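Scaffolding protein (Clostridium cellulolyticum, PDB 1G43) probably anchors the cellulosome to cellulose, its family IIIa cellulose-binding domain being a calcium-binding beta-sandwich of the scaffoldin. Local coordinates at residues D131-A136 with Q144-F149; N20-R25 with L43-T48. All coordinates share one frame; numbering follows the deposited sequence.

Overall arrangement
Contacts 1 and 2 have centres 8 Å apart and meet through the sheet in which strands 41-47 and 147-150 are antiparallel neighbours. The Ser-147 O to Arg-44 N distance of 2.8 Å is consistent with a backbone hydrogen bond between the two. Contact 2 sets strand 41-47 against strand 18-30 of the other sheet, while contact 1 holds the 131-136 loop against Lys-145 and Ile-146, just before strand 147-150. Both reach one calcium ion, which takes Asp-131 OD1 from contact 1, Thr-48 O and OG1 from contact 2, and a shared water. Tyr-134 CA also packs 3.5 Å from Tyr-45 OH, so the loop also adjoins the tyrosine ring that contact 2 packs between the sheets.

Contact 1. Residues D131-A136 with Q144-F149; sequences DWSYTA and QKISAF. With CA (calcium ion), chain B.
The indole of Trp-132 carries the side chain of Lys-145 on one face, while Ser-133 OG lies in the ring plane at its edge. Lysine and indole cross at about a right angle. Lys-145 CD sits 3.5 Å from the centroid of the Trp-132 six-membered ring, 24° off the normal, a CH-pi contact over the face. Farther along, Lys-145 NZ is 3.6 Å from the centroid of the Trp-132 five-membered ring and 22° off the normal, which meets the geometry of a cation-pi interaction. Bends at chi2 and chi4 (72°) turn the chain so that CD lies over the six-membered ring and NZ over the five-membered ring. The tail residue Pro-160 also touches Trp-132.

Beside the indole, Ser-133 OG donates to Lys-145 O at 2.7 Å, although the place of that carbonyl is less certain. The same hydroxyl accepts from Tyr-46 N, so it ties the loop to strand 41-47 and, with that caveat, to the residues before strand 147-150. Ser-133 CB packs on Ile-146 CG2 at 3.8 Å, the apolar side of the contact.

Residues 131-134 form a type I beta turn, closed by Tyr-134 N to Asp-131 O at 3.0 Å. At its start, Asp-131 OD1 binds the calcium ion at 2.5 Å, and OD2 accepts from a metal-bound water at 2.6 Å. Thr-48, Asp-50, Asp-127 and Asn-130 supply the protein's other ligands. This geometry is that of a metal-binding loop of the CBM3 beta-sandwich, its turn tied to the residues that lead into strand 147-150.

Contact 2. Residues N20-R25 with L43-T48; sequences NSIYAR and LRYYYT. With CA (calcium ion), chain B.
Facing sheets of the CBM3 beta-sandwich meet here, with Ile-22 and Ala-24 of strand 18-30 turned toward Tyr-45 of strand 41-47. The spacing is the evidence for packing between sheets and not pairing within one: Ala-24 CA and Tyr-45 CA, a closest pair in the register, are 7.6 Å apart, and no direct hydrogen bond joins the segments. Strand 18-30 pairs instead with strand 111-120, through backbone bonds of Ile-22 to Phe-118 and Ala-24 to Thr-116.

Just past strand 41-47, Thr-48 binds the calcium ion through both its backbone O and its OG1, each at 2.4 Å from the metal. This chelation joins the end of the strand to the loop bearing Asp-131, whose OD1 binds the same ion. Nearer the middle of the sandwich, Tyr-47, also turned toward strand 18-30, brings its ring against that of Phe-118, with the two planes at about 55°.

With CG anti to the backbone N (chi1 -177°), Tyr-45 sends its ring from strand 41-47 toward strand 18-30. Ile-22 meets it with the CG2 branch, 3.8 Å from Tyr-45 CE2, the two side chains crossing at a slant. Ala-24 adds its methyl CB, 4.3 Å from Tyr-45 CD1. All three residues are buried, so this is core packing with a polar hydroxyl at the end of the ring. A water supplies that hydroxyl with a partner and bridges the strands where direct bonds are lacking: it donates to Tyr-45 OH at 2.8 Å and to Tyr-23 O at 2.7 Å.

Contact 1. Residues D131-A136 with Q144-F149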
# COMPACT_ATOMS: atom_id res chain seq x y z
N ASP A 131 2.44 6.72 -13.78
CA ASP A 131 2.72 5.94 -12.58
C ASP A 131 2.32 4.49 -12.82
O ASP A 131 1.18 4.16 -13.16
CB ASP A 131 1.96 6.49 -11.37
CG ASP A 131 2.44 7.85 -10.96
OD1 ASP A 131 3.48 8.30 -11.47
OD2 ASP A 131 1.78 8.49 -10.12
N TRP A 132 3.31 3.63 -12.64
CA TRP A 132 3.17 2.21 -12.81
C TRP A 132 2.01 1.60 -12.04
O TRP A 132 1.27 0.81 -12.59
CB TRP A 132 4.48 1.55 -12.38
CG TRP A 132 4.62 0.19 -12.91
CD1 TRP A 132 5.05 -0.17 -14.15
CD2 TRP A 132 4.28 -1.03 -12.23
NE1 TRP A 132 5.01 -1.54 -14.28
CE2 TRP A 132 4.54 -2.09 -13.11
CE3 TRP A 132 3.79 -1.32 -10.95
CZ2 TRP A 132 4.33 -3.41 -12.77
CZ3 TRP A 132 3.58 -2.63 -10.60
CH2 TRP A 132 3.84 -3.67 -11.51
N SER A 133 1.83 1.94 -10.77
CA SER A 133 0.73 1.33 -10.02
C SER A 133 -0.58 2.10 -10.14
O SER A 133 -1.53 1.77 -9.46
CB SER A 133 1.08 1.22 -8.54
OG SER A 133 2.24 0.44 -8.35
N TYR A 134 -0.64 3.10 -11.00
CA TYR A 134 -1.85 3.88 -11.09
C TYR A 134 -2.96 3.41 -12.00
O TYR A 134 -2.76 3.02 -13.15
CB TYR A 134 -1.54 5.35 -11.45
CG TYR A 134 -2.80 6.22 -11.61
CD1 TYR A 134 -3.55 6.62 -10.51
CD2 TYR A 134 -3.27 6.57 -12.88
CE1 TYR A 134 -4.76 7.34 -10.66
CE2 TYR A 134 -4.49 7.29 -13.05
CZ TYR A 134 -5.22 7.66 -11.93
OH TYR A 134 -6.40 8.33 -12.09
N THR A 135 -4.15 3.45 -11.45
CA THR A 135 -5.37 3.16 -12.16
C THR A 135 -6.50 3.77 -11.36
O THR A 135 -6.54 3.67 -10.14
CB THR A 135 -5.62 1.66 -12.36
OG1 THR A 135 -6.74 1.51 -13.25
CG2 THR A 135 -5.94 0.97 -11.06
N ALA A 136 -7.40 4.45 -12.05
CA ALA A 136 -8.53 5.07 -11.37
C ALA A 136 -9.45 3.95 -10.93
O ALA A 136 -10.07 3.31 -11.76
CB ALA A 136 -9.24 6.02 -12.30
N GLN A 144 -3.35 -6.02 -9.71
CA GLN A 144 -2.06 -6.70 -9.68
C GLN A 144 -0.82 -5.82 -9.81
O GLN A 144 0.31 -6.33 -9.80
CB GLN A 144 -2.04 -7.73 -10.80
CG GLN A 144 -1.14 -8.89 -10.53
CD GLN A 144 -1.86 -9.99 -9.79
OE1 GLN A 144 -3.08 -9.88 -9.49
NE2 GLN A 144 -1.13 -11.07 -9.50
N LYS A 145 -1.02 -4.51 -9.95
CA LYS A 145 0.12 -3.61 -10.09
C LYS A 145 0.66 -3.04 -8.76
O LYS A 145 1.46 -2.09 -8.73
CB LYS A 145 -0.19 -2.47 -11.07
CG LYS A 145 -0.28 -2.86 -12.54
CD LYS A 145 0.96 -3.57 -12.99
CE LYS A 145 1.17 -3.46 -14.50
NZ LYS A 145 1.59 -2.07 -14.86
N ILE A 146 0.20 -3.60 -7.65
CA ILE A 146 0.72 -3.18 -6.36
C ILE A 146 1.25 -4.46 -5.75
O ILE A 146 0.85 -5.56 -6.15
CB ILE A 146 -0.34 -2.50 -5.48
CG1 ILE A 146 -1.69 -3.21 -5.60
CG2 ILE A 146 -0.44 -1.03 -5.86
CD1 ILE A 146 -1.94 -4.20 -4.49
N SER A 147 2.16 -4.36 -4.80
CA SER A 147 2.71 -5.58 -4.23
C SER A 147 2.63 -5.65 -2.74
O SER A 147 2.60 -4.64 -2.03
CB SER A 147 4.16 -5.71 -4.64
OG SER A 147 4.77 -4.45 -4.48
N ALA A 148 2.58 -6.89 -2.27
CA ALA A 148 2.51 -7.20 -0.87
C ALA A 148 3.56 -8.25 -0.61
O ALA A 148 3.63 -9.25 -1.34
CB ALA A 148 1.15 -7.73 -0.51
N PHE A 149 4.39 -7.99 0.40
CA PHE A 149 5.47 -8.88 0.82
C PHE A 149 5.22 -9.34 2.23
O PHE A 149 4.84 -8.56 3.10
CB PHE A 149 6.82 -8.17 0.82
CG PHE A 149 7.31 -7.80 -0.54
CD1 PHE A 149 6.81 -6.68 -1.19
CD2 PHE A 149 8.25 -8.58 -1.18
CE1 PHE A 149 7.25 -6.35 -2.46
CE2 PHE A 149 8.69 -8.25 -2.45
CZ PHE A 149 8.18 -7.12 -3.10
CA CA B . 4.28 10.59 -12.05
O HOH W 1 2.90 10.76 -9.66

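Contact 2. Residues N20-R25 with L43-T48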
# COMPACT_ATOMS: atom_id res chain seq x y z
N ASN A 20 -2.78 16.59 -6.53
CA ASN A 20 -1.72 16.92 -5.60
C ASN A 20 -1.67 15.93 -4.42
O ASN A 20 -0.96 16.14 -3.47
CB ASN A 20 -1.87 18.33 -5.08
CG ASN A 20 -3.23 18.58 -4.47
OD1 ASN A 20 -3.93 17.65 -4.03
ND2 ASN A 20 -3.61 19.85 -4.42
N SER A 21 -2.46 14.87 -4.51
CA SER A 21 -2.48 13.81 -3.49
C SER A 21 -2.53 12.48 -4.21
O SER A 21 -3.21 12.34 -5.22
CB SER A 21 -3.73 13.85 -2.61
OG SER A 21 -3.67 14.84 -1.64
N ILE A 22 -1.81 11.51 -3.70
CA ILE A 22 -1.86 10.19 -4.28
C ILE A 22 -2.50 9.36 -3.17
O ILE A 22 -2.05 9.39 -2.02
CB ILE A 22 -0.44 9.70 -4.67
CG1 ILE A 22 0.13 10.71 -5.67
CG2 ILE A 22 -0.49 8.27 -5.19
CD1 ILE A 22 1.29 10.25 -6.58
N TYR A 23 -3.60 8.68 -3.49
CA TYR A 23 -4.26 7.85 -2.49
C TYR A 23 -3.88 6.43 -2.79
O TYR A 23 -3.67 6.11 -3.95
CB TYR A 23 -5.78 7.99 -2.56
CG TYR A 23 -6.28 9.39 -2.26
CD1 TYR A 23 -6.15 10.42 -3.20
CD2 TYR A 23 -6.79 9.70 -1.01
CE1 TYR A 23 -6.52 11.70 -2.89
CE2 TYR A 23 -7.17 10.98 -0.70
CZ TYR A 23 -7.03 11.97 -1.65
OH TYR A 23 -7.39 13.26 -1.33
N ALA A 24 -3.80 5.59 -1.76
CA ALA A 24 -3.47 4.18 -1.89
C ALA A 24 -4.17 3.46 -0.73
O ALA A 24 -3.77 3.59 0.43
CB ALA A 24 -1.99 3.97 -1.80
N ARG A 25 -5.22 2.70 -1.04
CA ARG A 25 -5.95 1.99 0.01
C ARG A 25 -5.95 0.52 -0.26
O ARG A 25 -6.22 0.09 -1.37
CB ARG A 25 -7.37 2.53 0.09
CG ARG A 25 -7.38 4.03 0.36
CD ARG A 25 -8.67 4.64 -0.06
NE ARG A 25 -8.74 6.05 0.28
CZ ARG A 25 -9.76 6.84 -0.07
NH1 ARG A 25 -10.77 6.34 -0.75
NH2 ARG A 25 -9.75 8.11 0.27
N LEU A 43 3.77 -3.35 1.98
CA LEU A 43 2.97 -3.07 0.81
C LEU A 43 3.75 -2.03 -0.01
O LEU A 43 4.38 -1.13 0.57
CB LEU A 43 1.59 -2.55 1.24
CG LEU A 43 0.65 -3.61 1.82
CD1 LEU A 43 -0.42 -2.98 2.68
CD2 LEU A 43 0.02 -4.40 0.69
N ARG A 44 3.72 -2.16 -1.33
CA ARG A 44 4.42 -1.23 -2.20
C ARG A 44 3.56 -0.63 -3.31
O ARG A 44 2.71 -1.31 -3.90
CB ARG A 44 5.61 -1.91 -2.84
CG ARG A 44 6.67 -2.37 -1.88
CD ARG A 44 7.82 -2.87 -2.69
NE ARG A 44 8.99 -3.12 -1.88
CZ ARG A 44 10.02 -3.84 -2.31
NH1 ARG A 44 10.01 -4.34 -3.53
NH2 ARG A 44 11.06 -4.06 -1.51
N TYR A 45 3.80 0.65 -3.61
CA TYR A 45 3.06 1.38 -4.65
C TYR A 45 4.07 2.11 -5.52
O TYR A 45 4.69 3.06 -5.07
CB TYR A 45 2.11 2.40 -4.01
CG TYR A 45 1.24 3.15 -5.00
CD1 TYR A 45 0.01 2.66 -5.39
CD2 TYR A 45 1.68 4.34 -5.58
CE1 TYR A 45 -0.76 3.31 -6.35
CE2 TYR A 45 0.91 5.00 -6.55
CZ TYR A 45 -0.31 4.47 -6.93
OH TYR A 45 -1.05 5.07 -7.92
N TYR A 46 4.21 1.68 -6.76
CA TYR A 46 5.20 2.26 -7.66
C TYR A 46 4.75 3.48 -8.49
O TYR A 46 3.69 3.48 -9.06
CB TYR A 46 5.73 1.16 -8.57
CG TYR A 46 6.51 0.09 -7.82
CD1 TYR A 46 5.86 -0.93 -7.11
CD2 TYR A 46 7.90 0.10 -7.82
CE1 TYR A 46 6.59 -1.92 -6.43
CE2 TYR A 46 8.63 -0.87 -7.15
CZ TYR A 46 7.98 -1.88 -6.46
OH TYR A 46 8.73 -2.85 -5.82
N TYR A 47 5.59 4.51 -8.57
CA TYR A 47 5.23 5.72 -9.30
C TYR A 47 6.41 6.49 -9.86
O TYR A 47 7.57 6.15 -9.59
CB TYR A 47 4.48 6.68 -8.37
CG TYR A 47 5.31 7.15 -7.19
CD1 TYR A 47 5.60 6.29 -6.14
CD2 TYR A 47 5.81 8.45 -7.13
CE1 TYR A 47 6.36 6.68 -5.06
CE2 TYR A 47 6.59 8.87 -6.03
CZ TYR A 47 6.85 7.97 -5.00
OH TYR A 47 7.54 8.33 -3.88
N THR A 48 6.11 7.52 -10.66
CA THR A 48 7.14 8.39 -11.19
C THR A 48 7.04 9.69 -10.42
O THR A 48 5.98 10.32 -10.35
CB THR A 48 7.04 8.65 -12.73
OG1 THR A 48 5.69 8.92 -13.10
CG2 THR A 48 7.59 7.43 -13.52
CA CA B . 4.28 10.59 -12.05
O HOH W 2 -3.43 5.26 -6.50
O HOH W 1 2.90 10.76 -9.66